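Local coordinates for protein putative nucleoside-diphosphate-sugar epimerase (Staphylococcus aureus subsp. aureus, PDB 3E48) that is of unknown function but is probably an NAD(P)H-binding, Rossmann-fold enzyme related to the nucleoside-diphosphate-sugar epimerases, at residues M142-L147 with Y171-D176. Sequence-based numbering, arbitrary orientation.
Sequences MYMDPL and YITRND
Met-142 and Tyr-143 pair in parallel with Tyr-171 and Ile-172, joining strands 134-143 and 168-172 at their C-terminal ends in the Rossmann-like sheet. Two backbone bonds cross here: Ile-172 N to Met-142 O (2.9 Å) and Met-144 N to Ile-172 O (3.0 Å), the latter donor well above the carbonyl plane. The tight side is apolar. Selenomethionine Met-142, with CG anti to the backbone N (chi1 -168°), runs alongside Tyr-171 and brings SE to 3.5 Å from ring atom CE1, an oblique Met-aromatic contact. Tyr-143 O meets the edge of that ring near its plane. Selenomethionine Met-144 crosses Tyr-171 at a slant, its CG against Tyr-171 CB, and its SE reaches Thr-173 CG2; Phe-276 of helix 273-277 packs against both Met-144 and Thr-173.

Asp-145 OD1 accepts Arg-174 N at 2.9 Å on its syn side, tying the turn 144-147 to helix 174-186, whose N-cap Thr-173 accepts from Asp-176 N through OG1. The looser, watered part lies at Asp-145 OD2, 3.9 Å from Arg-174 NH1 in a long salt bridge; two waters donate to this oxygen, one accepting from Arg-174 NH1, the other from Asn-175 N. Beside it packing is close again: the arginine chain crosses Tyr-143 at about a right angle, giving CH-pi and cation-pi contacts, and Arg-174 NE, buried without a hydrogen-bond partner in the model, lies over the Tyr-143 ring centre, 3.6 Å above its plane.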
HETATM    1  N   MSE B 142       2.251  17.980   1.121  1.00  5.04           N
HETATM    2  CA  MSE B 142       3.645  18.315   0.809  1.00  5.02           C
HETATM    3  C   MSE B 142       4.221  19.508   1.584  1.00  8.55           C
HETATM    4  O   MSE B 142       3.604  20.565   1.655  1.00  7.79           O
HETATM    5  CB  MSE B 142       3.790  18.567  -0.700  1.00  7.71           C
HETATM    6  CG  MSE B 142       5.234  18.649  -1.187  1.00 11.40           C
HETATM    7 SE   MSE B 142       5.381  18.982  -3.098  1.00 21.99          SE
HETATM    8  CE  MSE B 142       4.657  17.311  -3.768  1.00  9.05           C
ATOM      9  N   TYR B 143       5.415  19.341   2.152  1.00  6.49           N
ATOM     10  CA  TYR B 143       6.047  20.424   2.909  1.00  8.55           C
ATOM     11  C   TYR B 143       6.273  21.693   2.094  1.00  9.97           C
ATOM     12  O   TYR B 143       6.760  21.637   0.963  1.00  7.71           O
ATOM     13  CB  TYR B 143       7.418  20.005   3.448  1.00  7.71           C
ATOM     14  CG  TYR B 143       7.450  18.797   4.345  1.00  6.99           C
ATOM     15  CD1 TYR B 143       6.608  18.696   5.452  1.00 10.48           C
ATOM     16  CD2 TYR B 143       8.376  17.777   4.120  1.00 14.41           C
ATOM     17  CE1 TYR B 143       6.691  17.611   6.319  1.00 12.43           C
ATOM     18  CE2 TYR B 143       8.466  16.691   4.980  1.00 18.05           C
ATOM     19  CZ  TYR B 143       7.623  16.616   6.076  1.00 18.95           C
ATOM     20  OH  TYR B 143       7.720  15.549   6.934  1.00 26.09           O
HETATM   21  N   MSE B 144       5.951  22.841   2.683  1.00  7.00           N
HETATM   22  CA  MSE B 144       6.183  24.124   2.017  1.00  8.82           C
HETATM   23  C   MSE B 144       7.631  24.533   2.257  1.00  8.39           C
HETATM   24  O   MSE B 144       8.249  25.187   1.422  1.00 11.60           O
HETATM   25  CB  MSE B 144       5.314  25.230   2.620  1.00 11.14           C
HETATM   26  CG  MSE B 144       3.893  25.302   2.135  1.00  6.77           C
HETATM   27 SE   MSE B 144       2.962  26.725   3.059  1.00 17.53          SE
HETATM   28  CE  MSE B 144       1.183  26.296   2.434  1.00  9.34           C
ATOM     29  N   ASP B 145       8.151  24.143   3.416  1.00  9.72           N
ATOM     30  CA  ASP B 145       9.494  24.511   3.844  1.00 11.74           C
ATOM     31  C   ASP B 145      10.623  24.466   2.806  1.00 10.54           C
ATOM     32  O   ASP B 145      11.375  25.430   2.669  1.00 12.21           O
ATOM     33  CB  ASP B 145       9.866  23.691   5.087  1.00 10.80           C
ATOM     34  CG  ASP B 145       8.850  23.848   6.204  1.00 13.28           C
ATOM     35  OD1 ASP B 145       7.684  23.436   6.014  1.00 11.83           O
ATOM     36  OD2 ASP B 145       9.203  24.392   7.270  1.00 12.55           O
ATOM     37  N   PRO B 146      10.749  23.362   2.053  1.00  8.23           N
ATOM     38  CA  PRO B 146      11.803  23.236   1.040  1.00  9.37           C
ATOM     39  C   PRO B 146      11.844  24.372   0.014  1.00 10.75           C
ATOM     40  O   PRO B 146      12.888  24.643  -0.587  1.00 11.48           O
ATOM     41  CB  PRO B 146      11.493  21.888   0.392  1.00 14.91           C
ATOM     42  CG  PRO B 146      10.906  21.110   1.528  1.00 14.06           C
ATOM     43  CD  PRO B 146       9.964  22.117   2.142  1.00  9.63           C
ATOM     44  N   LEU B 147      10.714  25.036  -0.185  1.00 11.23           N
ATOM     45  CA  LEU B 147      10.646  26.121  -1.154  1.00 12.47           C
ATOM     46  C   LEU B 147      11.557  27.300  -0.821  1.00 12.60           C
ATOM     47  O   LEU B 147      12.064  27.964  -1.723  1.00 13.84           O
ATOM     48  CB  LEU B 147       9.200  26.609  -1.303  1.00 10.49           C
ATOM     49  CG  LEU B 147       8.226  25.581  -1.894  1.00  9.84           C
ATOM     50  CD1 LEU B 147       6.812  26.132  -1.882  1.00 13.92           C
ATOM     51  CD2 LEU B 147       8.660  25.236  -3.313  1.00 13.01           C
ATOM     52  N   TYR B 171      -0.090  21.828  -0.356  1.00  5.54           N
ATOM     53  CA  TYR B 171       1.084  22.126   0.459  1.00  5.82           C
ATOM     54  C   TYR B 171       0.714  22.530   1.877  1.00  8.10           C
ATOM     55  O   TYR B 171      -0.355  23.088   2.108  1.00  6.40           O
ATOM     56  CB  TYR B 171       1.853  23.301  -0.137  1.00  5.83           C
ATOM     57  CG  TYR B 171       2.699  22.991  -1.341  1.00  8.83           C
ATOM     58  CD1 TYR B 171       4.033  22.616  -1.193  1.00  6.33           C
ATOM     59  CD2 TYR B 171       2.187  23.127  -2.631  1.00  6.05           C
ATOM     60  CE1 TYR B 171       4.843  22.392  -2.296  1.00  6.96           C
ATOM     61  CE2 TYR B 171       2.987  22.902  -3.747  1.00  8.61           C
ATOM     62  CZ  TYR B 171       4.317  22.537  -3.569  1.00  9.99           C
ATOM     63  OH  TYR B 171       5.123  22.319  -4.663  1.00 11.21           O
ATOM     64  N   ILE B 172       1.629  22.287   2.810  1.00  7.04           N
ATOM     65  CA  ILE B 172       1.424  22.644   4.213  1.00 10.28           C
ATOM     66  C   ILE B 172       2.799  22.762   4.895  1.00  7.44           C
ATOM     67  O   ILE B 172       3.743  22.061   4.524  1.00  7.43           O
ATOM     68  CB  ILE B 172       0.536  21.580   4.922  1.00  6.68           C
ATOM     69  CG1 ILE B 172       0.258  21.997   6.368  1.00  8.08           C
ATOM     70  CG2 ILE B 172       1.217  20.210   4.880  1.00 11.41           C
ATOM     71  CD1 ILE B 172      -0.762  21.116   7.066  1.00  5.71           C
ATOM     72  N   THR B 173       2.924  23.658   5.874  1.00  7.56           N
ATOM     73  CA  THR B 173       4.202  23.835   6.564  1.00  6.60           C
ATOM     74  C   THR B 173       4.438  22.713   7.565  1.00  8.07           C
ATOM     75  O   THR B 173       3.495  22.052   8.007  1.00  8.77           O
ATOM     76  CB  THR B 173       4.268  25.164   7.362  1.00  9.35           C
ATOM     77  OG1 THR B 173       3.310  25.130   8.425  1.00  9.66           O
ATOM     78  CG2 THR B 173       3.996  26.355   6.467  1.00  8.94           C
ATOM     79  N   ARG B 174       5.700  22.492   7.917  1.00  8.16           N
ATOM     80  CA  ARG B 174       6.011  21.471   8.904  1.00  6.50           C
ATOM     81  C   ARG B 174       5.432  21.951  10.227  1.00  7.96           C
ATOM     82  O   ARG B 174       4.937  21.156  11.020  1.00  7.61           O
ATOM     83  CB  ARG B 174       7.521  21.272   9.056  1.00  9.74           C
ATOM     84  CG  ARG B 174       8.199  20.637   7.859  1.00 11.31           C
ATOM     85  CD  ARG B 174       9.468  19.920   8.278  1.00 19.07           C
ATOM     86  NE  ARG B 174      10.157  19.347   7.128  1.00 19.94           N
ATOM     87  CZ  ARG B 174      11.043  19.999   6.385  1.00 16.87           C
ATOM     88  NH1 ARG B 174      11.361  21.253   6.675  1.00 11.43           N
ATOM     89  NH2 ARG B 174      11.597  19.402   5.340  1.00 16.41           N
ATOM     90  N   ASN B 175       5.500  23.258  10.465  1.00  5.72           N
ATOM     91  CA  ASN B 175       4.960  23.810  11.699  1.00  8.57           C
ATOM     92  C   ASN B 175       3.492  23.424  11.866  1.00  7.59           C
ATOM     93  O   ASN B 175       3.069  23.010  12.950  1.00  9.05           O
ATOM     94  CB  ASN B 175       5.092  25.335  11.715  1.00 10.96           C
ATOM     95  CG  ASN B 175       4.460  25.959  12.949  1.00 14.20           C
ATOM     96  OD1 ASN B 175       4.860  25.671  14.077  1.00 14.30           O
ATOM     97  ND2 ASN B 175       3.463  26.811  12.738  1.00 15.28           N
ATOM     98  N   ASP B 176       2.711  23.549  10.794  1.00  6.54           N
ATOM     99  CA  ASP B 176       1.294  23.201  10.862  1.00  6.99           C
ATOM    100  C   ASP B 176       1.054  21.701  11.015  1.00  8.30           C
ATOM    101  O   ASP B 176       0.111  21.283  11.694  1.00  8.18           O
ATOM    102  CB  ASP B 176       0.538  23.737   9.640  1.00  5.94           C
ATOM    103  CG  ASP B 176       0.307  25.242   9.711  1.00 12.24           C
ATOM    104  OD1 ASP B 176       0.383  25.814  10.822  1.00 12.40           O
ATOM    105  OD2 ASP B 176       0.028  25.853   8.662  1.00 14.95           O
TER
HETATM  106  O   HOH W   1       7.280  25.205   9.163  1.00 12.22           O
HETATM  107  O   HOH W   2      10.919  22.893   8.901  1.00 17.37           O